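PH1570-like domain-containing protein (Pyrococcus horikoshii, PDB 2HQ4) is of unknown function; its single chain packs helices against an antiparallel beta sheet. Local coordinates at residues Asp25-Val30 with Glu49-Glu54; Val30-Tyr35 with Arg141-Asn146; Val42-Ile47 with Tyr61-Ala66. All coordinates share one frame; numbering follows the deposited sequence.

Contact 1. Residues Asp25-Val30 with Glu49-Glu54; sequences DEKFNV and ELYLPE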
loop_
_atom_site.group_PDB
_atom_site.type_symbol
_atom_site.label_atom_id
_atom_site.label_comp_id
_atom_site.label_asym_id
_atom_site.label_seq_id
_atom_site.Cartn_x
_atom_site.Cartn_y
_atom_site.Cartn_z
ATOM N N ASP A 25 8.345 -3.743 8.402
ATOM C CA ASP A 25 8.966 -5.058 8.503
ATOM C C ASP A 25 10.472 -4.929 8.313
ATOM O O ASP A 25 10.938 -4.639 7.193
ATOM C CB ASP A 25 8.380 -5.988 7.461
ATOM C CG ASP A 25 8.775 -7.419 7.708
ATOM O OD1 ASP A 25 9.999 -7.687 7.692
ATOM O OD2 ASP A 25 7.877 -8.262 7.884
ATOM N N GLU A 26 11.216 -5.143 9.390
ATOM C CA GLU A 26 12.689 -4.971 9.341
ATOM C C GLU A 26 13.434 -6.237 8.862
ATOM O O GLU A 26 14.622 -6.174 8.556
ATOM C CB GLU A 26 13.221 -4.510 10.693
ATOM C CG GLU A 26 12.616 -3.198 11.153
ATOM C CD GLU A 26 13.351 -2.611 12.345
ATOM O OE1 GLU A 26 13.286 -3.210 13.419
ATOM O OE2 GLU A 26 13.993 -1.543 12.223
ATOM N N LYS A 27 12.735 -7.358 8.744
ATOM C CA LYS A 27 13.334 -8.538 8.118
ATOM C C LYS A 27 13.421 -8.340 6.596
ATOM O O LYS A 27 14.466 -8.549 5.964
ATOM C CB LYS A 27 12.466 -9.773 8.402
ATOM C CG LYS A 27 12.961 -11.039 7.699
ATOM C CD LYS A 27 12.215 -12.284 8.148
ATOM C CE LYS A 27 12.904 -13.518 7.530
ATOM N NZ LYS A 27 12.207 -14.810 7.863
ATOM N N PHE A 28 12.292 -7.961 6.013
ATOM C CA PHE A 28 12.206 -7.769 4.570
ATOM C C PHE A 28 12.459 -6.331 4.135
ATOM O O PHE A 28 12.522 -6.080 2.951
ATOM C CB PHE A 28 10.881 -8.323 4.029
ATOM C CG PHE A 28 10.718 -9.800 4.244
ATOM C CD1 PHE A 28 11.518 -10.724 3.521
ATOM C CD2 PHE A 28 9.794 -10.295 5.169
ATOM C CE1 PHE A 28 11.408 -12.127 3.750
ATOM C CE2 PHE A 28 9.650 -11.668 5.370
ATOM C CZ PHE A 28 10.465 -12.589 4.652
ATOM N N ASN A 29 12.667 -5.421 5.089
ATOM C CA ASN A 29 12.862 -3.996 4.816
ATOM C C ASN A 29 11.703 -3.469 3.926
ATOM O O ASN A 29 11.944 -2.891 2.835
ATOM C CB ASN A 29 14.256 -3.737 4.177
ATOM C CG ASN A 29 14.570 -2.248 4.017
ATOM O OD1 ASN A 29 14.301 -1.434 4.902
ATOM N ND2 ASN A 29 15.182 -1.900 2.882
ATOM N N VAL A 30 10.453 -3.686 4.390
ATOM C CA VAL A 30 9.245 -3.230 3.669
ATOM C C VAL A 30 8.495 -2.341 4.658
ATOM O O VAL A 30 8.208 -2.759 5.763
ATOM C CB VAL A 30 8.336 -4.411 3.199
ATOM C CG1 VAL A 30 7.005 -3.921 2.606
ATOM C CG2 VAL A 30 9.046 -5.325 2.170
ATOM N N GLU A 49 1.629 -12.415 1.832
ATOM C CA GLU A 49 2.565 -12.747 0.775
ATOM C C GLU A 49 4.016 -12.762 1.289
ATOM O O GLU A 49 4.780 -13.641 0.893
ATOM C CB GLU A 49 2.399 -11.801 -0.422
ATOM C CG GLU A 49 3.445 -12.024 -1.514
ATOM C CD GLU A 49 3.185 -11.223 -2.768
ATOM O OE1 GLU A 49 2.035 -10.761 -2.968
ATOM O OE2 GLU A 49 4.134 -11.073 -3.582
ATOM N N LEU A 50 4.374 -11.830 2.178
ATOM C CA LEU A 50 5.716 -11.765 2.742
ATOM C C LEU A 50 6.104 -13.021 3.572
ATOM O O LEU A 50 7.259 -13.470 3.522
ATOM C CB LEU A 50 5.911 -10.508 3.588
ATOM C CG LEU A 50 6.163 -9.148 2.911
ATOM C CD1 LEU A 50 6.314 -8.056 3.991
ATOM C CD2 LEU A 50 7.470 -9.208 2.016
ATOM N N TYR A 51 5.126 -13.574 4.299
ATOM C CA TYR A 51 5.363 -14.648 5.271
ATOM C C TYR A 51 4.896 -16.021 4.793
ATOM O O TYR A 51 5.234 -17.043 5.402
ATOM C CB TYR A 51 4.782 -14.263 6.669
ATOM C CG TYR A 51 5.705 -13.277 7.326
ATOM C CD1 TYR A 51 6.845 -13.724 8.009
ATOM C CD2 TYR A 51 5.552 -11.894 7.125
ATOM C CE1 TYR A 51 7.762 -12.819 8.570
ATOM C CE2 TYR A 51 6.473 -10.958 7.676
ATOM C CZ TYR A 51 7.566 -11.440 8.403
ATOM O OH TYR A 51 8.467 -10.564 8.950
ATOM N N LEU A 52 4.180 -16.043 3.672
ATOM C CA LEU A 52 3.772 -17.277 3.004
ATOM C C LEU A 52 4.919 -18.276 2.841
ATOM O O LEU A 52 4.728 -19.463 3.149
ATOM C CB LEU A 52 3.111 -16.975 1.653
ATOM C CG LEU A 52 2.625 -18.091 0.754
ATOM C CD1 LEU A 52 1.678 -19.005 1.540
ATOM C CD2 LEU A 52 1.899 -17.452 -0.420
ATOM N N PRO A 53 6.096 -17.822 2.363
ATOM C CA PRO A 53 7.215 -18.762 2.246
ATOM C C PRO A 53 7.641 -19.448 3.551
ATOM O O PRO A 53 8.032 -20.603 3.505
ATOM C CB PRO A 53 8.360 -17.879 1.714
ATOM C CG PRO A 53 7.661 -16.769 0.937
ATOM C CD PRO A 53 6.473 -16.484 1.852
ATOM N N GLU A 54 7.602 -18.760 4.694
ATOM C CA GLU A 54 7.936 -19.388 5.977
ATOM C C GLU A 54 6.795 -20.226 6.549
ATOM O O GLU A 54 7.061 -21.215 7.222
ATOM C CB GLU A 54 8.293 -18.370 7.059
ATOM C CG GLU A 54 9.543 -17.613 6.887
ATOM C CD GLU A 54 9.548 -16.341 7.754
ATOM O OE1 GLU A 54 9.393 -16.446 9.011
ATOM O OE2 GLU A 54 9.709 -15.249 7.182
#

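Contact 2. Residues Val30-Tyr35 with Arg141-Asn146; sequences VEVKFY and RLFIFN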
loop_
_atom_site.group_PDB
_atom_site.type_symbol
_atom_site.label_atom_id
_atom_site.label_comp_id
_atom_site.label_asym_id
_atom_site.label_seq_id
_atom_site.Cartn_x
_atom_site.Cartn_y
_atom_site.Cartn_z
ATOM N N VAL A 30 10.453 -3.686 4.390
ATOM C CA VAL A 30 9.245 -3.230 3.669
ATOM C C VAL A 30 8.495 -2.341 4.658
ATOM O O VAL A 30 8.208 -2.759 5.763
ATOM C CB VAL A 30 8.336 -4.411 3.199
ATOM C CG1 VAL A 30 7.005 -3.921 2.606
ATOM C CG2 VAL A 30 9.046 -5.325 2.170
ATOM N N GLU A 31 8.222 -1.102 4.262
ATOM C CA GLU A 31 7.544 -0.136 5.116
ATOM C C GLU A 31 6.542 0.510 4.207
ATOM O O GLU A 31 6.883 0.941 3.092
ATOM C CB GLU A 31 8.522 0.945 5.620
ATOM C CG GLU A 31 9.707 0.368 6.418
ATOM C CD GLU A 31 10.618 1.417 6.992
ATOM O OE1 GLU A 31 10.375 2.612 6.740
ATOM O OE2 GLU A 31 11.583 1.027 7.694
ATOM N N VAL A 32 5.304 0.569 4.679
ATOM C CA VAL A 32 4.220 1.171 3.907
ATOM C C VAL A 32 3.215 1.841 4.865
ATOM O O VAL A 32 2.941 1.306 5.947
ATOM C CB VAL A 32 3.534 0.139 2.937
ATOM C CG1 VAL A 32 2.990 -1.122 3.689
ATOM C CG2 VAL A 32 2.419 0.833 2.042
ATOM N N LYS A 33 2.722 3.012 4.483
ATOM C CA LYS A 33 1.612 3.659 5.191
ATOM C C LYS A 33 0.621 4.114 4.125
ATOM O O LYS A 33 0.996 4.315 2.976
ATOM C CB LYS A 33 2.126 4.868 5.997
ATOM C CG LYS A 33 2.976 4.532 7.253
ATOM C CD LYS A 33 3.559 5.766 7.999
ATOM C CE LYS A 33 4.346 6.719 7.101
ATOM N NZ LYS A 33 5.000 7.933 7.815
ATOM N N PHE A 34 -0.655 4.250 4.482
ATOM C CA PHE A 34 -1.654 4.688 3.499
ATOM C C PHE A 34 -2.445 5.835 4.063
ATOM O O PHE A 34 -2.535 5.994 5.300
ATOM C CB PHE A 34 -2.591 3.532 3.080
ATOM C CG PHE A 34 -3.563 3.132 4.131
ATOM C CD1 PHE A 34 -3.256 2.104 5.013
ATOM C CD2 PHE A 34 -4.824 3.785 4.237
ATOM C CE1 PHE A 34 -4.159 1.700 6.020
ATOM C CE2 PHE A 34 -5.717 3.417 5.272
ATOM C CZ PHE A 34 -5.390 2.354 6.147
ATOM N N TYR A 35 -2.961 6.663 3.150
ATOM C CA TYR A 35 -3.741 7.891 3.490
ATOM C C TYR A 35 -4.956 7.901 2.582
ATOM O O TYR A 35 -4.912 7.351 1.506
ATOM C CB TYR A 35 -2.852 9.151 3.305
ATOM C CG TYR A 35 -1.710 9.041 4.281
ATOM C CD1 TYR A 35 -1.877 9.456 5.602
ATOM C CD2 TYR A 35 -0.513 8.420 3.916
ATOM C CE1 TYR A 35 -0.867 9.266 6.545
ATOM C CE2 TYR A 35 0.498 8.202 4.869
ATOM C CZ TYR A 35 0.315 8.675 6.148
ATOM O OH TYR A 35 1.297 8.490 7.087
ATOM N N ARG A 141 -6.745 6.081 -2.574
ATOM C CA ARG A 141 -5.788 5.687 -1.547
ATOM C C ARG A 141 -4.407 6.095 -2.023
ATOM O O ARG A 141 -4.053 5.903 -3.217
ATOM C CB ARG A 141 -5.846 4.177 -1.358
ATOM C CG ARG A 141 -7.273 3.738 -1.074
ATOM C CD ARG A 141 -7.377 2.280 -0.986
ATOM N NE ARG A 141 -7.130 1.565 -2.241
ATOM C CZ ARG A 141 -7.415 0.288 -2.358
ATOM N NH1 ARG A 141 -7.953 -0.317 -1.308
ATOM N NH2 ARG A 141 -7.210 -0.370 -3.480
ATOM N N LEU A 142 -3.660 6.678 -1.105
ATOM C CA LEU A 142 -2.291 7.071 -1.344
ATOM C C LEU A 142 -1.390 6.229 -0.425
ATOM O O LEU A 142 -1.506 6.289 0.839
ATOM C CB LEU A 142 -2.139 8.568 -1.055
ATOM C CG LEU A 142 -0.680 9.043 -1.111
ATOM C CD1 LEU A 142 -0.184 9.191 -2.603
ATOM C CD2 LEU A 142 -0.607 10.332 -0.378
ATOM N N PHE A 143 -0.525 5.435 -1.050
ATOM C CA PHE A 143 0.444 4.614 -0.325
ATOM C C PHE A 143 1.789 5.328 -0.336
ATOM O O PHE A 143 2.149 5.947 -1.357
ATOM C CB PHE A 143 0.624 3.295 -1.049
ATOM C CG PHE A 143 -0.625 2.471 -1.135
ATOM C CD1 PHE A 143 -0.870 1.453 -0.176
ATOM C CD2 PHE A 143 -1.542 2.679 -2.181
ATOM C CE1 PHE A 143 -2.056 0.656 -0.260
ATOM C CE2 PHE A 143 -2.714 1.923 -2.276
ATOM C CZ PHE A 143 -2.961 0.887 -1.297
ATOM N N ILE A 144 2.515 5.296 0.770
ATOM C CA ILE A 144 3.884 5.839 0.780
ATOM C C ILE A 144 4.719 4.683 1.291
ATOM O O ILE A 144 4.241 3.907 2.148
ATOM C CB ILE A 144 4.069 7.179 1.575
ATOM C CG1 ILE A 144 3.735 7.041 3.067
ATOM C CG2 ILE A 144 3.197 8.371 0.916
ATOM C CD1 ILE A 144 4.141 8.329 3.903
ATOM N N PHE A 145 5.924 4.523 0.758
ATOM C CA PHE A 145 6.727 3.362 1.086
ATOM C C PHE A 145 8.234 3.690 1.043
ATOM O O PHE A 145 8.625 4.741 0.511
ATOM C CB PHE A 145 6.329 2.166 0.172
ATOM C CG PHE A 145 6.060 2.544 -1.295
ATOM C CD1 PHE A 145 7.110 2.630 -2.218
ATOM C CD2 PHE A 145 4.745 2.790 -1.731
ATOM C CE1 PHE A 145 6.856 2.971 -3.569
ATOM C CE2 PHE A 145 4.460 3.132 -3.028
ATOM C CZ PHE A 145 5.535 3.233 -3.981
ATOM N N ASN A 146 9.083 2.789 1.556
ATOM C CA ASN A 146 10.472 3.184 1.829
ATOM C C ASN A 146 11.411 2.962 0.634
ATOM O O ASN A 146 12.485 3.549 0.614
ATOM C CB ASN A 146 11.034 2.422 3.063
ATOM C CG ASN A 146 11.044 0.941 2.834
ATOM O OD1 ASN A 146 10.048 0.394 2.352
ATOM N ND2 ASN A 146 12.181 0.265 3.126
#

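Contact 3. Residues Val42-Ile47 with Tyr61-Ala66; sequences VLLAMI and YPFECA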
loop_
_atom_site.group_PDB
_atom_site.type_symbol
_atom_site.label_atom_id
_atom_site.label_comp_id
_atom_site.label_asym_id
_atom_site.label_seq_id
_atom_site.Cartn_x
_atom_site.Cartn_y
_atom_site.Cartn_z
ATOM N N VAL A 42 -5.330 -4.458 1.585
ATOM C CA VAL A 42 -4.114 -4.498 0.747
ATOM C C VAL A 42 -2.885 -4.770 1.634
ATOM O O VAL A 42 -2.041 -5.620 1.318
ATOM C CB VAL A 42 -3.921 -3.158 -0.053
ATOM C CG1 VAL A 42 -2.611 -3.208 -0.879
ATOM C CG2 VAL A 42 -5.130 -2.934 -0.948
ATOM N N LEU A 43 -2.805 -4.102 2.779
ATOM C CA LEU A 43 -1.661 -4.312 3.663
ATOM C C LEU A 43 -1.651 -5.760 4.213
ATOM O O LEU A 43 -0.596 -6.431 4.275
ATOM C CB LEU A 43 -1.665 -3.239 4.761
ATOM C CG LEU A 43 -0.846 -1.956 4.437
ATOM C CD1 LEU A 43 -1.179 -1.314 3.093
ATOM C CD2 LEU A 43 -1.071 -1.003 5.568
ATOM N N LEU A 44 -2.833 -6.270 4.561
ATOM C CA LEU A 44 -2.963 -7.676 5.011
ATOM C C LEU A 44 -2.482 -8.652 3.964
ATOM O O LEU A 44 -1.748 -9.615 4.268
ATOM C CB LEU A 44 -4.434 -8.019 5.338
ATOM C CG LEU A 44 -4.948 -7.363 6.601
ATOM C CD1 LEU A 44 -6.488 -7.632 6.778
ATOM C CD2 LEU A 44 -4.171 -7.971 7.750
ATOM N N ALA A 45 -2.873 -8.414 2.717
ATOM C CA ALA A 45 -2.426 -9.278 1.625
ATOM C C ALA A 45 -0.904 -9.217 1.445
ATOM O O ALA A 45 -0.261 -10.240 1.183
ATOM C CB ALA A 45 -3.150 -8.893 0.330
ATOM N N MET A 46 -0.324 -8.026 1.579
ATOM C CA MET A 46 1.147 -7.885 1.497
ATOM C C MET A 46 1.855 -8.688 2.599
ATOM O O MET A 46 2.902 -9.288 2.345
ATOM C CB MET A 46 1.544 -6.383 1.623
ATOM C CG MET A 46 1.086 -5.472 0.412
ATOM S SD MET A 46 1.260 -3.693 0.721
ATOM C CE MET A 46 3.068 -3.583 0.687
ATOM N N ILE A 47 1.314 -8.666 3.822
ATOM C CA ILE A 47 1.878 -9.402 4.975
ATOM C C ILE A 47 1.812 -10.909 4.730
ATOM O O ILE A 47 2.800 -11.632 4.905
ATOM C CB ILE A 47 1.131 -9.010 6.307
ATOM C CG1 ILE A 47 1.528 -7.602 6.729
ATOM C CG2 ILE A 47 1.470 -9.987 7.441
ATOM C CD1 ILE A 47 0.500 -6.867 7.758
ATOM N N TYR A 61 0.634 -16.891 10.715
ATOM C CA TYR A 61 0.523 -16.198 12.000
ATOM C C TYR A 61 0.490 -14.630 11.945
ATOM O O TYR A 61 -0.444 -14.033 12.485
ATOM C CB TYR A 61 1.600 -16.701 12.951
ATOM C CG TYR A 61 1.599 -15.996 14.258
ATOM C CD1 TYR A 61 0.875 -16.497 15.341
ATOM C CD2 TYR A 61 2.295 -14.796 14.406
ATOM C CE1 TYR A 61 0.868 -15.810 16.527
ATOM C CE2 TYR A 61 2.287 -14.127 15.541
ATOM C CZ TYR A 61 1.572 -14.608 16.605
ATOM O OH TYR A 61 1.608 -13.870 17.765
ATOM N N PRO A 62 1.519 -13.982 11.325
ATOM C CA PRO A 62 1.529 -12.510 11.271
ATOM C C PRO A 62 0.315 -11.919 10.604
ATOM O O PRO A 62 -0.093 -10.853 11.026
ATOM C CB PRO A 62 2.791 -12.164 10.437
ATOM C CG PRO A 62 3.154 -13.466 9.686
ATOM C CD PRO A 62 2.745 -14.548 10.713
ATOM N N PHE A 63 -0.180 -12.573 9.556
ATOM C CA PHE A 63 -1.433 -12.228 8.867
ATOM C C PHE A 63 -2.666 -12.384 9.777
ATOM O O PHE A 63 -3.519 -11.502 9.826
ATOM C CB PHE A 63 -1.524 -13.064 7.584
ATOM C CG PHE A 63 -2.868 -13.093 6.925
ATOM C CD1 PHE A 63 -3.312 -12.023 6.124
ATOM C CD2 PHE A 63 -3.659 -14.237 7.023
ATOM C CE1 PHE A 63 -4.534 -12.083 5.485
ATOM C CE2 PHE A 63 -4.909 -14.330 6.356
ATOM C CZ PHE A 63 -5.351 -13.259 5.582
ATOM N N GLU A 64 -2.724 -13.475 10.531
ATOM C CA GLU A 64 -3.785 -13.633 11.542
ATOM C C GLU A 64 -3.714 -12.595 12.655
ATOM O O GLU A 64 -4.744 -12.028 13.049
ATOM C CB GLU A 64 -3.775 -15.050 12.103
ATOM C CG GLU A 64 -4.044 -16.108 11.025
ATOM C CD GLU A 64 -5.460 -16.043 10.440
ATOM O OE1 GLU A 64 -6.385 -15.680 11.191
ATOM O OE2 GLU A 64 -5.647 -16.337 9.230
ATOM N N CYS A 65 -2.507 -12.344 13.154
ATOM C CA CYS A 65 -2.245 -11.322 14.158
ATOM C C CYS A 65 -2.696 -9.895 13.698
ATOM O O CYS A 65 -3.333 -9.138 14.455
ATOM C CB CYS A 65 -0.738 -11.353 14.518
ATOM S SG CYS A 65 -0.136 -10.032 15.613
ATOM N N ALA A 66 -2.356 -9.546 12.456
ATOM C CA ALA A 66 -2.648 -8.220 11.920
ATOM C C ALA A 66 -4.171 -8.099 11.736
ATOM O O ALA A 66 -4.738 -7.026 11.997
ATOM C CB ALA A 66 -1.916 -8.026 10.575
#

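Contact 1. Residues Asp25-Val30 with Glu49-Glu54
Phe-28 and Tyr-51 form the aromatic core of this contact between the turn joining strands 22-25 and 30-36 and the last part of helix 40-55. The pair is T-shaped: the ring planes stand at 76°, and Phe-28 turns its edge to the face of Tyr-51, with CE2 of Phe-28 3.7 Å from CZ of Tyr-51 and offset toward the rim. Tyr-51 and Asp-25 meet tip to tip, ring and carboxylate planes 35° apart. OH of Tyr-51 donates to OD2 of Asp-25 at 2.6 Å, on the syn side and close to the carboxylate plane. The other oxygen, OD1, takes an almost straight bond from N of Phe-28 at 2.9 Å, which makes an Asx motif, while the bond from N of Lys-27 to OD1 is weak. Asp-25 CG, anti to its backbone N (chi1 -168°), lies on the side facing the helix. Asn-29 and Val-30, facing Asp-25, complete a G1 beta bulge. Alongside Phe-28, Leu-50 slides past in the opposite direction, its CD2 4.0 Å from CG of Phe-28 and 4.2 Å from CG2 of Val-30, whose tip meets it. Leu-16 and Phe-23 of the neighbouring strands adjoin the inner part, where Asp-25, Val-30 and Tyr-51 are buried.

The outer side is looser and charged. The extended chain of Lys-27 passes over the centre of the Phe-28 ring with CG and ends in a salt bridge, NZ to OE2 of Glu-54, 2.6 Å long. NZ stands above that carboxylate plane, and both residues are exposed to solvent. Two unequal polar links follow: the buried carboxylate of Asp-25 is gripped by a phenol, one straight turn amide and a second, weak one, which may favour its charged form, whereas solvent probably screens the outer ion pair.

Contact 2. Residues Val30-Tyr35 with Arg141-Asn146
Strands 30-35 and 141-145 run antiparallel, their local axes 4.6 Å apart at closest approach and their directions 156° from one another. Lys-33 with Ile-144 and Tyr-35 with Leu-142 are hydrogen-bonded pairs; Val-32 with Phe-145 and Phe-34 with Phe-143 are non-hydrogen-bonded. In the first pair the bonds are matched: N of Lys-33 to O of Ile-144 and N of Ile-144 to O of Lys-33 both measure 2.9 Å. Past the strand end, OD1 of Asn-146 serves as the acceptor for N of Glu-31 at 3.0 Å, with the donor well above the carbonyl plane; the return bond from N of Asn-146 to O of Glu-31 is weak. There the Glu-31 carboxylate stacks on the Asn-146 amide, planes 19° apart.

On the face bearing Val-32, Phe-34, Phe-143 and Phe-145, CG2 of Val-32 meets the edge of the Phe-143 ring at CD1, 4.0 Å away, the two side chains pointing the same way. Helices 40-55 and 150-155 pack here through Met-46, Leu-43 and Ile-154. On the other face, CG1 of Ile-144 sits between the backbone N and the carbonyl carbon (chi1 62°), and CD1 beyond it touches CE of Lys-33 at 3.6 Å and CE2 of Tyr-35 at 3.8 Å.

Lys-33 NZ bonds to O of Tyr-3 and Glu-31 OE1 to N of Leu-2, residues probably left from an expression tag, so the natural partners may differ. The chemistry thus implies a largely apolar, helix-covered face with Arg-141 at its end, the guanidinium lying by CZ of Phe-143 and salt-bridged through NE to Asp-137.

Contact 3. Residues Val42-Ile47 with Tyr61-Ala66
Leu-44 and Ile-47, one helical turn apart on helix 40-55, receive the methyl of Ala-66 in the notch between their ends. CD2 of Leu-44 is 3.6 Å from CB of Ala-66, and CD1 of Ile-47 is 3.9 Å from that same CB. Both long side chains begin alike: CG of Leu-44 and CG1 of Ile-47 are each anti to the carbonyl carbon. The second branch of Ile-47, CG2, serves the start of the opposing helix, lying 3.9 Å from CB of Pro-62 and 3.7 Å from N of Phe-63.

Phe-63 approaches Leu-44 with its edge. Its CG is anti to the backbone N (chi1 166°), and the ring beyond sets CD1 3.4 Å from O of Leu-44, which lies near the ring plane; CE1 is 4.1 Å from CB of Leu-44. The carbonyl oxygen therefore faces the ring's C-H rim, a weakly polar approach in an otherwise apolar contact. Tyr-48 adds an edge-to-face ring contact with Phe-63 from helix 40-55 itself.

The short axes are 9.2 Å apart and their directions differ by 159°, so the helices are nearly antiparallel. The nearest CA atoms, those of Ile-47 and Phe-63, are 5.8 Å apart. Leu-16 and Val-18 of strand 16-19 border Ile-47, Pro-62 and Ala-66, while the disulfide from Cys-65 to Cys-12 ties helix 61-70 to strand 10-13. Such geometry is that of an antiparallel helical hairpin, joined by a short loop and laid against one face of a beta sheet, as in a two-layer alpha/beta fold.

In the fold
Contacts 1 and 3 lie 10 Å apart, centre to centre, and both use helix 40-55; contact 2, nearer the centre of the folded chain, is about 16 Å from contact 1 and 15 Å from contact 3. Along the chain the segments of contact 1 alternate with those of each of the others, and contact 3 is nested in the loop closed by contact 2. Contacts 1 and 2 share Val-30 and a probable hydrogen bond from ND2 of Asn-146 to O of Asn-29; Tyr-51 packs on Pro-62 between contacts 1 and 3. Through Val-42, Leu-43 and Met-46, helix 40-55 lies on strands 30-36 and 141-145, while also meeting turn 25-30 and bracing helix 61-70.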